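Local structure of periplasmic binding protein (Agrobacterium tumefaciens str. B6, 5L9G) at residues Asp22-Ser27 with Thr51-Thr56; Trp74-Ile79 with Tyr254-Gly259; Ile125-Lys130 with Asn239-Phe244; Pro150-Leu155 with Glu219-Ile224. The protein binds the opine mannopine in the periplasm and probably hands it to an ABC transporter for uptake into the bacterium. All coordinates share one frame; numbering follows the deposited sequence.

Contact 1 (Asp22-Ser27 with Thr51-Thr56); sequences DVVIAS and TYTQDT. With EDO (1,2-ethanediol), chain E.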
# COMPACT_ATOMS: atom_id res chain seq x y z
N ASP A 22 -21.28 -0.01 -17.59
CA ASP A 22 -20.50 -0.78 -16.62
C ASP A 22 -20.06 0.07 -15.44
O ASP A 22 -19.74 1.25 -15.62
CB ASP A 22 -19.22 -1.32 -17.28
CG ASP A 22 -19.39 -2.29 -18.44
OD1 ASP A 22 -20.44 -2.95 -18.52
OD2 ASP A 22 -18.43 -2.41 -19.24
N VAL A 23 -19.95 -0.54 -14.25
CA VAL A 23 -19.36 0.11 -13.07
C VAL A 23 -17.85 0.08 -13.35
O VAL A 23 -17.34 -0.97 -13.75
CB VAL A 23 -19.69 -0.62 -11.73
CG1 VAL A 23 -18.86 -0.06 -10.57
CG2 VAL A 23 -21.18 -0.53 -11.41
N VAL A 24 -17.16 1.22 -13.19
CA VAL A 24 -15.71 1.25 -13.43
C VAL A 24 -14.98 1.16 -12.09
O VAL A 24 -15.22 1.98 -11.20
CB VAL A 24 -15.27 2.49 -14.28
CG1 VAL A 24 -13.76 2.48 -14.52
CG2 VAL A 24 -16.03 2.56 -15.61
N ILE A 25 -14.11 0.14 -11.95
CA ILE A 25 -13.31 -0.07 -10.73
C ILE A 25 -11.82 0.03 -11.06
O ILE A 25 -11.38 -0.50 -12.08
CB ILE A 25 -13.74 -1.37 -9.98
CG1 ILE A 25 -13.02 -1.52 -8.61
CG2 ILE A 25 -13.59 -2.64 -10.88
CD1 ILE A 25 -13.80 -2.33 -7.63
N ALA A 26 -11.05 0.73 -10.23
CA ALA A 26 -9.65 0.91 -10.52
C ALA A 26 -8.73 0.64 -9.34
O ALA A 26 -9.00 1.09 -8.23
CB ALA A 26 -9.39 2.31 -11.08
N SER A 27 -7.64 -0.09 -9.58
CA SER A 27 -6.62 -0.31 -8.55
C SER A 27 -5.26 -0.01 -9.22
O SER A 27 -5.23 0.74 -10.20
CB SER A 27 -6.74 -1.69 -7.90
OG SER A 27 -5.79 -1.91 -6.86
N THR A 51 -22.31 -5.91 -14.57
CA THR A 51 -21.12 -5.88 -15.41
C THR A 51 -20.22 -4.75 -14.94
O THR A 51 -20.71 -3.71 -14.48
CB THR A 51 -21.44 -5.77 -16.91
OG1 THR A 51 -22.19 -4.56 -17.15
CG2 THR A 51 -22.17 -6.99 -17.44
N TYR A 52 -18.90 -4.95 -15.05
CA TYR A 52 -17.91 -3.97 -14.62
C TYR A 52 -16.71 -3.91 -15.58
O TYR A 52 -16.40 -4.88 -16.28
CB TYR A 52 -17.47 -4.21 -13.14
CG TYR A 52 -16.64 -5.47 -12.98
CD1 TYR A 52 -17.23 -6.73 -13.04
CD2 TYR A 52 -15.26 -5.40 -12.88
CE1 TYR A 52 -16.47 -7.89 -13.02
CE2 TYR A 52 -14.48 -6.57 -12.86
CZ TYR A 52 -15.09 -7.81 -12.92
OH TYR A 52 -14.38 -8.97 -12.86
N THR A 53 -16.05 -2.74 -15.59
CA THR A 53 -14.86 -2.45 -16.38
C THR A 53 -13.73 -2.11 -15.40
O THR A 53 -13.98 -1.43 -14.39
CB THR A 53 -15.16 -1.31 -17.38
OG1 THR A 53 -15.80 -1.85 -18.53
CG2 THR A 53 -13.92 -0.51 -17.81
N GLN A 54 -12.51 -2.58 -15.68
CA GLN A 54 -11.34 -2.27 -14.86
C GLN A 54 -10.52 -1.12 -15.46
O GLN A 54 -10.48 -0.95 -16.69
CB GLN A 54 -10.40 -3.49 -14.78
CG GLN A 54 -10.92 -4.68 -14.00
CD GLN A 54 -9.85 -5.74 -13.96
OE1 GLN A 54 -8.72 -5.52 -13.49
NE2 GLN A 54 -10.15 -6.90 -14.51
N ASP A 55 -9.82 -0.38 -14.60
CA ASP A 55 -8.85 0.62 -14.99
C ASP A 55 -7.70 0.55 -13.96
O ASP A 55 -7.81 -0.18 -12.97
CB ASP A 55 -9.44 2.03 -15.10
CG ASP A 55 -8.65 2.97 -16.01
OD1 ASP A 55 -7.60 2.55 -16.53
OD2 ASP A 55 -9.12 4.11 -16.23
N THR A 56 -6.58 1.23 -14.23
CA THR A 56 -5.44 1.21 -13.29
C THR A 56 -4.93 2.63 -13.11
O THR A 56 -5.03 3.45 -14.04
CB THR A 56 -4.30 0.27 -13.76
OG1 THR A 56 -3.77 0.78 -14.98
CG2 THR A 56 -4.74 -1.21 -13.96
C1 EDO E . -16.53 -11.63 -14.43
O1 EDO E . -15.53 -10.67 -14.76
C2 EDO E . -17.78 -10.91 -13.86
O2 EDO E . -18.36 -11.66 -12.82

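Contact 2 (Trp74-Ile79 with Tyr254-Gly259); sequences WDIIQI and YAIVKG. With MO0 (mannopine), chain C.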
# COMPACT_ATOMS: atom_id res chain seq x y z
N TRP A 74 -14.45 7.07 -13.40
CA TRP A 74 -14.25 6.02 -12.39
C TRP A 74 -15.39 6.00 -11.38
O TRP A 74 -15.91 7.06 -11.01
CB TRP A 74 -12.94 6.26 -11.64
CG TRP A 74 -11.69 6.09 -12.46
CD1 TRP A 74 -11.56 5.43 -13.64
CD2 TRP A 74 -10.37 6.50 -12.08
NE1 TRP A 74 -10.25 5.44 -14.05
CE2 TRP A 74 -9.50 6.09 -13.11
CE3 TRP A 74 -9.85 7.23 -10.99
CZ2 TRP A 74 -8.13 6.38 -13.08
CZ3 TRP A 74 -8.49 7.48 -10.95
CH2 TRP A 74 -7.65 7.07 -11.99
N ASP A 75 -15.80 4.80 -10.94
CA ASP A 75 -16.82 4.67 -9.90
C ASP A 75 -16.13 4.34 -8.58
O ASP A 75 -16.12 5.16 -7.66
CB ASP A 75 -17.86 3.61 -10.26
CG ASP A 75 -18.77 4.04 -11.39
OD1 ASP A 75 -19.41 5.10 -11.28
OD2 ASP A 75 -18.76 3.38 -12.42
N ILE A 76 -15.52 3.15 -8.50
CA ILE A 76 -14.78 2.69 -7.32
C ILE A 76 -13.28 2.85 -7.54
O ILE A 76 -12.74 2.41 -8.57
CB ILE A 76 -15.14 1.22 -6.94
CG1 ILE A 76 -16.67 1.05 -6.72
CG2 ILE A 76 -14.30 0.71 -5.73
CD1 ILE A 76 -17.17 -0.38 -6.75
N ILE A 77 -12.59 3.41 -6.54
CA ILE A 77 -11.13 3.52 -6.57
C ILE A 77 -10.56 2.80 -5.36
O ILE A 77 -11.11 2.94 -4.25
CB ILE A 77 -10.59 4.98 -6.68
CG1 ILE A 77 -11.20 5.91 -5.58
CG2 ILE A 77 -10.81 5.53 -8.09
CD1 ILE A 77 -10.54 7.31 -5.46
N GLN A 78 -9.49 2.03 -5.58
CA GLN A 78 -8.79 1.40 -4.48
C GLN A 78 -7.68 2.38 -4.10
O GLN A 78 -6.83 2.70 -4.93
CB GLN A 78 -8.23 0.02 -4.87
CG GLN A 78 -7.52 -0.68 -3.71
CD GLN A 78 -6.07 -0.25 -3.67
OE1 GLN A 78 -5.31 -0.51 -4.60
NE2 GLN A 78 -5.68 0.49 -2.64
N ILE A 79 -7.72 2.87 -2.86
CA ILE A 79 -6.71 3.80 -2.34
C ILE A 79 -6.10 3.29 -1.05
O ILE A 79 -6.62 2.35 -0.44
CB ILE A 79 -7.30 5.25 -2.17
CG1 ILE A 79 -8.49 5.27 -1.17
CG2 ILE A 79 -7.66 5.87 -3.54
CD1 ILE A 79 -8.90 6.70 -0.64
N TYR A 254 -11.36 0.68 -0.39
CA TYR A 254 -12.14 1.23 -1.49
C TYR A 254 -12.89 2.49 -1.10
O TYR A 254 -13.40 2.61 0.02
CB TYR A 254 -13.15 0.21 -2.02
CG TYR A 254 -12.52 -1.05 -2.58
CD1 TYR A 254 -11.73 -1.01 -3.72
CD2 TYR A 254 -12.71 -2.29 -1.96
CE1 TYR A 254 -11.17 -2.17 -4.26
CE2 TYR A 254 -12.14 -3.45 -2.48
CZ TYR A 254 -11.37 -3.39 -3.63
OH TYR A 254 -10.80 -4.53 -4.14
N ALA A 255 -13.04 3.39 -2.08
CA ALA A 255 -13.80 4.63 -1.97
C ALA A 255 -14.54 4.81 -3.29
O ALA A 255 -14.16 4.21 -4.30
CB ALA A 255 -12.86 5.80 -1.74
N ILE A 256 -15.61 5.62 -3.27
CA ILE A 256 -16.38 5.92 -4.48
C ILE A 256 -16.09 7.37 -4.84
O ILE A 256 -16.10 8.23 -3.97
CB ILE A 256 -17.88 5.55 -4.33
CG1 ILE A 256 -18.02 4.00 -4.29
CG2 ILE A 256 -18.73 6.16 -5.47
CD1 ILE A 256 -19.37 3.46 -3.86
N VAL A 257 -15.73 7.61 -6.11
CA VAL A 257 -15.36 8.93 -6.62
C VAL A 257 -16.57 9.88 -6.60
O VAL A 257 -17.67 9.48 -6.99
CB VAL A 257 -14.68 8.84 -8.02
CG1 VAL A 257 -14.18 10.21 -8.49
CG2 VAL A 257 -13.53 7.84 -8.01
N LYS A 258 -16.36 11.12 -6.09
CA LYS A 258 -17.40 12.16 -6.05
C LYS A 258 -17.90 12.40 -7.48
O LYS A 258 -17.09 12.70 -8.36
CB LYS A 258 -16.85 13.45 -5.44
CG LYS A 258 -17.93 14.50 -5.13
CD LYS A 258 -18.22 14.57 -3.64
CE LYS A 258 -19.55 15.20 -3.35
NZ LYS A 258 -19.83 15.22 -1.89
N GLY A 259 -19.20 12.22 -7.69
CA GLY A 259 -19.82 12.39 -8.99
C GLY A 259 -19.70 11.16 -9.87
O GLY A 259 -19.87 11.26 -11.09
OAB MO0 C . -4.02 5.61 -2.69
CAF MO0 C . -3.51 5.50 -3.99
CAG MO0 C . -2.34 4.54 -4.10
OAC MO0 C . -1.16 5.20 -3.86
CAH MO0 C . -2.51 3.26 -3.31
OAM MO0 C . -3.68 2.61 -3.63
CAI MO0 C . -1.32 2.30 -3.36
OAD MO0 C . -1.09 1.86 -4.67
CAJ MO0 C . -1.45 1.18 -2.37
OAE MO0 C . -1.55 1.71 -1.08
CAK MO0 C . -0.34 0.12 -2.46
N MO0 C . -0.96 -1.21 -2.54
CA MO0 C . 0.03 -2.31 -2.39
C MO0 C . 0.33 -2.92 -3.73
O MO0 C . -0.12 -2.38 -4.77
CB MO0 C . -0.40 -3.37 -1.40
CG MO0 C . -1.46 -4.30 -1.96
CD MO0 C . -2.25 -5.00 -0.91
OE1 MO0 C . -1.90 -6.32 -0.60
NE2 MO0 C . -3.20 -4.48 -0.30
OXT MO0 C . 1.10 -3.93 -3.85

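Contact 3 (Ile125-Lys130 with Asn239-Phe244); sequences IAWNKK and NFAYTF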
# COMPACT_ATOMS: atom_id res chain seq x y z
N ILE A 125 11.58 -4.05 3.42
CA ILE A 125 12.92 -4.11 2.83
C ILE A 125 13.13 -5.48 2.19
O ILE A 125 13.03 -6.48 2.88
CB ILE A 125 14.01 -3.89 3.94
CG1 ILE A 125 13.85 -2.51 4.59
CG2 ILE A 125 15.46 -4.10 3.41
CD1 ILE A 125 14.46 -2.45 6.03
N ALA A 126 13.56 -5.49 0.93
CA ALA A 126 13.94 -6.72 0.22
C ALA A 126 15.33 -6.49 -0.34
O ALA A 126 15.65 -5.35 -0.72
CB ALA A 126 12.97 -7.02 -0.92
N TRP A 127 16.15 -7.54 -0.41
CA TRP A 127 17.49 -7.40 -0.95
C TRP A 127 17.85 -8.52 -1.89
O TRP A 127 17.30 -9.63 -1.81
CB TRP A 127 18.54 -7.24 0.16
CG TRP A 127 18.86 -8.52 0.88
CD1 TRP A 127 19.79 -9.46 0.52
CD2 TRP A 127 18.19 -9.04 2.04
NE1 TRP A 127 19.77 -10.51 1.41
CE2 TRP A 127 18.81 -10.27 2.37
CE3 TRP A 127 17.17 -8.56 2.88
CZ2 TRP A 127 18.44 -11.03 3.50
CZ3 TRP A 127 16.80 -9.30 4.00
CH2 TRP A 127 17.42 -10.53 4.29
N ASN A 128 18.82 -8.22 -2.75
CA ASN A 128 19.30 -9.11 -3.77
C ASN A 128 20.29 -10.09 -3.14
O ASN A 128 21.37 -9.67 -2.67
CB ASN A 128 20.00 -8.26 -4.84
CG ASN A 128 20.31 -9.00 -6.10
OD1 ASN A 128 20.54 -10.22 -6.10
ND2 ASN A 128 20.30 -8.27 -7.21
N LYS A 129 19.94 -11.40 -3.15
CA LYS A 129 20.85 -12.42 -2.59
C LYS A 129 22.13 -12.64 -3.43
O LYS A 129 23.15 -13.08 -2.89
CB LYS A 129 20.10 -13.75 -2.34
CG LYS A 129 19.02 -13.62 -1.26
CD LYS A 129 18.10 -14.85 -1.20
CE LYS A 129 18.77 -16.08 -0.66
NZ LYS A 129 17.95 -17.28 -0.94
N LYS A 130 22.09 -12.29 -4.73
CA LYS A 130 23.30 -12.38 -5.55
C LYS A 130 24.30 -11.32 -5.02
O LYS A 130 25.49 -11.61 -4.87
CB LYS A 130 22.99 -12.14 -7.03
CG LYS A 130 24.23 -12.29 -7.91
CD LYS A 130 24.07 -11.64 -9.28
CE LYS A 130 25.40 -11.20 -9.87
NZ LYS A 130 26.41 -12.31 -9.87
N ASN A 239 15.98 -14.08 -7.03
CA ASN A 239 16.91 -14.49 -5.99
C ASN A 239 17.04 -13.36 -4.96
O ASN A 239 18.12 -12.75 -4.80
CB ASN A 239 18.28 -14.88 -6.59
CG ASN A 239 19.21 -15.52 -5.59
OD1 ASN A 239 18.79 -15.99 -4.54
ND2 ASN A 239 20.50 -15.50 -5.87
N PHE A 240 15.90 -13.06 -4.30
CA PHE A 240 15.79 -12.03 -3.28
C PHE A 240 15.29 -12.60 -1.99
O PHE A 240 14.69 -13.69 -1.95
CB PHE A 240 14.84 -10.91 -3.74
CG PHE A 240 15.50 -9.82 -4.55
CD1 PHE A 240 16.16 -10.11 -5.75
CD2 PHE A 240 15.43 -8.49 -4.13
CE1 PHE A 240 16.76 -9.09 -6.50
CE2 PHE A 240 16.03 -7.47 -4.90
CZ PHE A 240 16.68 -7.77 -6.08
N ALA A 241 15.54 -11.86 -0.92
CA ALA A 241 15.05 -12.20 0.41
C ALA A 241 14.46 -10.93 0.97
O ALA A 241 14.70 -9.85 0.43
CB ALA A 241 16.18 -12.70 1.30
N TYR A 242 13.66 -11.06 2.02
CA TYR A 242 13.06 -9.88 2.65
C TYR A 242 12.81 -10.13 4.11
O TYR A 242 12.91 -11.27 4.56
CB TYR A 242 11.78 -9.43 1.91
CG TYR A 242 10.61 -10.40 2.01
CD1 TYR A 242 10.45 -11.42 1.08
CD2 TYR A 242 9.62 -10.23 2.97
CE1 TYR A 242 9.33 -12.25 1.10
CE2 TYR A 242 8.49 -11.05 3.01
CZ TYR A 242 8.34 -12.06 2.07
OH TYR A 242 7.23 -12.89 2.09
N THR A 243 12.50 -9.07 4.83
CA THR A 243 12.19 -9.13 6.26
C THR A 243 11.00 -8.21 6.54
O THR A 243 10.78 -7.23 5.82
CB THR A 243 13.43 -8.70 7.10
OG1 THR A 243 13.08 -8.72 8.47
CG2 THR A 243 13.93 -7.28 6.76
N PHE A 244 10.27 -8.48 7.63
CA PHE A 244 9.21 -7.57 8.08
C PHE A 244 9.78 -6.58 9.11
O PHE A 244 9.05 -5.70 9.57
CB PHE A 244 8.03 -8.35 8.70
CG PHE A 244 7.15 -9.03 7.68
CD1 PHE A 244 6.11 -8.34 7.07
CD2 PHE A 244 7.35 -10.36 7.34
CE1 PHE A 244 5.28 -8.97 6.12
CE2 PHE A 244 6.53 -10.99 6.39
CZ PHE A 244 5.50 -10.29 5.78
O HOH W 1 11.06 -4.45 6.22

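Contact 4 (Pro150-Leu155 with Glu219-Ile224); sequences PGKRAL and EVDMII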
# COMPACT_ATOMS: atom_id res chain seq x y z
N PRO A 150 27.11 -1.38 0.30
CA PRO A 150 27.16 -0.64 -0.97
C PRO A 150 26.21 -1.25 -1.98
O PRO A 150 26.05 -2.47 -1.99
CB PRO A 150 28.62 -0.81 -1.44
CG PRO A 150 29.38 -1.30 -0.25
CD PRO A 150 28.39 -2.07 0.58
N GLY A 151 25.60 -0.42 -2.80
CA GLY A 151 24.70 -0.92 -3.83
C GLY A 151 23.57 0.00 -4.22
O GLY A 151 23.36 1.06 -3.62
N LYS A 152 22.88 -0.41 -5.27
CA LYS A 152 21.77 0.32 -5.87
C LYS A 152 20.50 0.12 -5.06
O LYS A 152 20.05 -1.01 -4.87
CB LYS A 152 21.54 -0.14 -7.32
CG LYS A 152 22.70 0.13 -8.27
CD LYS A 152 22.39 -0.47 -9.65
CE LYS A 152 23.59 -0.52 -10.56
NZ LYS A 152 23.98 0.82 -11.07
N ARG A 153 19.92 1.24 -4.57
CA ARG A 153 18.66 1.27 -3.84
C ARG A 153 17.50 1.66 -4.77
O ARG A 153 17.69 2.42 -5.72
CB ARG A 153 18.73 2.34 -2.74
CG ARG A 153 19.31 1.83 -1.40
CD ARG A 153 20.77 2.09 -1.27
NE ARG A 153 21.26 1.71 0.06
CZ ARG A 153 22.42 1.09 0.26
NH1 ARG A 153 22.78 0.74 1.49
NH2 ARG A 153 23.22 0.80 -0.76
N ALA A 154 16.29 1.17 -4.46
CA ALA A 154 15.09 1.60 -5.16
C ALA A 154 14.03 1.95 -4.12
O ALA A 154 13.83 1.21 -3.16
CB ALA A 154 14.58 0.54 -6.11
N LEU A 155 13.41 3.12 -4.28
CA LEU A 155 12.38 3.61 -3.36
C LEU A 155 11.20 4.04 -4.21
O LEU A 155 11.34 4.25 -5.40
CB LEU A 155 12.89 4.83 -2.57
CG LEU A 155 13.79 4.60 -1.36
CD1 LEU A 155 15.16 4.19 -1.78
CD2 LEU A 155 13.96 5.91 -0.55
N GLU A 219 17.88 -5.94 -11.06
CA GLU A 219 18.32 -4.61 -11.49
C GLU A 219 18.65 -3.67 -10.34
O GLU A 219 19.26 -2.62 -10.56
CB GLU A 219 17.31 -3.97 -12.45
CG GLU A 219 17.49 -4.44 -13.88
CD GLU A 219 16.53 -3.88 -14.92
OE1 GLU A 219 15.94 -2.79 -14.69
OE2 GLU A 219 16.37 -4.54 -15.98
N VAL A 220 18.24 -4.03 -9.12
CA VAL A 220 18.51 -3.29 -7.89
C VAL A 220 19.19 -4.21 -6.90
O VAL A 220 19.04 -5.44 -7.01
CB VAL A 220 17.24 -2.61 -7.29
CG1 VAL A 220 16.63 -1.62 -8.27
CG2 VAL A 220 16.21 -3.65 -6.84
N ASP A 221 19.87 -3.64 -5.88
CA ASP A 221 20.50 -4.45 -4.83
C ASP A 221 19.60 -4.56 -3.62
O ASP A 221 19.64 -5.55 -2.89
CB ASP A 221 21.90 -3.93 -4.50
CG ASP A 221 22.82 -4.03 -5.69
OD1 ASP A 221 22.86 -5.12 -6.33
OD2 ASP A 221 23.45 -3.03 -6.04
N MET A 222 18.80 -3.53 -3.39
CA MET A 222 17.84 -3.53 -2.28
C MET A 222 16.73 -2.57 -2.65
O MET A 222 16.94 -1.67 -3.45
CB MET A 222 18.49 -3.17 -0.93
CG MET A 222 19.17 -1.80 -0.93
SD MET A 222 19.90 -1.48 0.69
CE MET A 222 21.47 -2.41 0.59
N ILE A 223 15.54 -2.79 -2.07
CA ILE A 223 14.35 -2.01 -2.43
C ILE A 223 13.39 -1.97 -1.27
O ILE A 223 13.26 -2.96 -0.54
CB ILE A 223 13.67 -2.63 -3.72
CG1 ILE A 223 12.41 -1.87 -4.18
CG2 ILE A 223 13.34 -4.15 -3.55
CD1 ILE A 223 11.90 -2.32 -5.57
N ILE A 224 12.71 -0.84 -1.11
CA ILE A 224 11.59 -0.74 -0.19
C ILE A 224 10.35 -0.79 -1.08
O ILE A 224 10.13 0.12 -1.89
CB ILE A 224 11.59 0.50 0.73
CG1 ILE A 224 12.86 0.55 1.61
CG2 ILE A 224 10.30 0.47 1.60
CD1 ILE A 224 13.13 1.93 2.24

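Contact 1 (Asp22-Ser27 with Thr51-Thr56)
D22 grips the start of strand 52-56 with both carboxylate oxygens: OD1 accepts from T51 OG1 at 2.7 Å and OD2 from T53 OG1 at 2.8 Å, each on the anti side and moderately out of the carboxylate plane. This two-handed hold is possible because CG lies beside the backbone N (chi1 -62°), which turns the carboxylate toward the neighbouring strand. From there strands 23-27 and 52-56 run parallel, bonded by T53 N to V23 O, I25 N to T53 O (2.9 Å) and D55 N to I25 O; the last pair, S27 N to D55 O, is weak at 3.4 Å. On the face of V23, I25 and Y52 the branch methyl I25 CG2 reaches Y52 CD2 at 3.8 Å, oblique to the ring. The Y52 ring leaves the strand with CG between N and the carbonyl carbon (chi1 70°); its OH takes a bond of 2.8 Å from O1 of an ethanediol, whose C2 sits at the ring edge, and is also bonded to D37. V23, I25, A26 and S27 are buried on the inner strand, whereas T51, Q54 and T56 opposite are exposed to solvent; V24 CG2 stays 4.3 Å from T53 CG2. The pair forms a beta-alpha-beta unit with helix 30-48, which touches I25 and S27; helix 263-273 packs on V23 and I25, and strand 76-80 continues the sheet beyond strand 23-27.

Contact 2 (Trp74-Ile79 with Tyr254-Gly259)
The Y254 ring is met obliquely by two side chains of the neighbouring strand, I76 CG2 at 3.7 Å from its CD1 and Q78 CB at 3.7 Å from its CE1, while I77 O lies at its edge, near the ring plane. The amide plane of Q78 is turned 69° from that ring. With CG anti to the backbone N (chi1 -179°) and a bend at chi2, the amide is carried away from Y254 to mannopine, where Q78 NE2 makes a weak bond of 3.1 Å to OAM; Q78 OE1 is held by S27 and W32. Past Q78, I79 CB approaches the sugar-chain hydroxyl OAB at 3.3 Å. The reverse face of the sheet is apolar: V257 CG2 meets I77 CG2 at 3.6 Å, the two side chains crossing at about a right angle, and also reaches W74 CB. Three nearly straight backbone bonds join the segments, I77 N to A255 O, A255 N to I77 O, and V257 N to D75 O, each 2.9 Å. Strand 76-79 thus pairs antiparallel with the long strand 240-256 and delivers Q78 and I79 at its far end into the ligand pocket, as in the periplasmic binding protein fold, whose ligand lies between two lobes.

Contact 3 (Ile125-Lys130 with Asn239-Phe244)
W127 lies across A241 of the neighbouring strand, in an antiparallel pair of strands 125-128 and 240-244 that belongs to the lobe of this periplasmic binding protein fold remote from the N-terminus. Its CB carries CG into the position between the backbone N and the carbonyl carbon (chi1 76°), folding the indole back over the partner. CD2 and CE3 then pass the carbonyl oxygen of A241, CE3 at 3.7 Å from A241 O; CE2, CZ2 and CH2 lie under the methyl group in a CH-pi contact, A241 CB standing 3.5 Å above the ring plane, toward the rim; CZ3 meets Y242 CA. NE1 is bonded to G133 O. Beside this contact W127 N and A241 N exchange bonds with each other's carbonyl oxygens. On the opposite face of the sheet F240 receives N128 in a CH-pi contact, N128 CA lying 3.6 Å from the ring centroid and only 5° off its normal, with the amide inclined 29° to the ring. N128 is also the N-cap of helix 129-132: its OD1 accepts from K130 N at 2.9 Å. Beside it, K129 N gives its hydrogen to N239 O at 2.8 Å, and the K129 side chain runs at about a right angle to that of N239, with K129 CB 3.4 Å from N239 OD1.

Contact 4 (Pro150-Leu155 with Glu219-Ile224)
D221 supplies the side-chain hydrogen bond: its OD2 accepts from K152 N at 2.8 Å, nearly straight at 166° and on the anti side of the carboxylate, while OD1 is bonded to T131. CG stands beside the backbone N (chi1 -63°), which brings the carboxylate to the backbone of G151 and K152. K152 O answers with two bonds, accepting from both D221 N (2.8 Å) and M222 N. Two further backbone bonds carry the parallel pairing on: A154 N to M222 O, which is weak, and I224 N to A154 O at 3.1 Å. These strands, 153-156 and 222-226, are parallel neighbours in the sheet, and strand 201-205 flanks 153-156 on its other side, an arrangement of the alpha/beta kind expected in a lobe of a periplasmic binding protein. Sulfur contact is made over R153: M222 and R153 lie side by side, pointing the same way, and M222 SD sits 3.4 Å above one guanidinium face, toward its rim, with M222 CE 3.5 Å from R153 NH1. The guanidinium is fixed by R153 NH2, which bonds G151 O in its own plane and F149 O as well, and by NE to F143 O. On the opposite face the contact is apolar: A154 CB touches V220 CG1 at 3.7 Å and I223 CG1 at 3.8 Å.

The four contacts form two groups. Contacts 1 and 2 have centres 10 Å apart and touch through S27-Q78 and D55-W74, strands 23-27 and 76-80 being neighbours; contacts 3 and 4, also 10 Å apart, join where strand 115-128 lies beside strand 222-226, N128 N to D221 O and A126 O to I223 N. Between the groups centres are 33 to 34 Å apart. Along the chain contact 1 closes first; contact 4 then falls between the two segments of contact 3, and both between those of contact 2. Strand 240-256 serves contacts 2 and 3 and so runs from one group to the other, consistent with two lobes around mannopine.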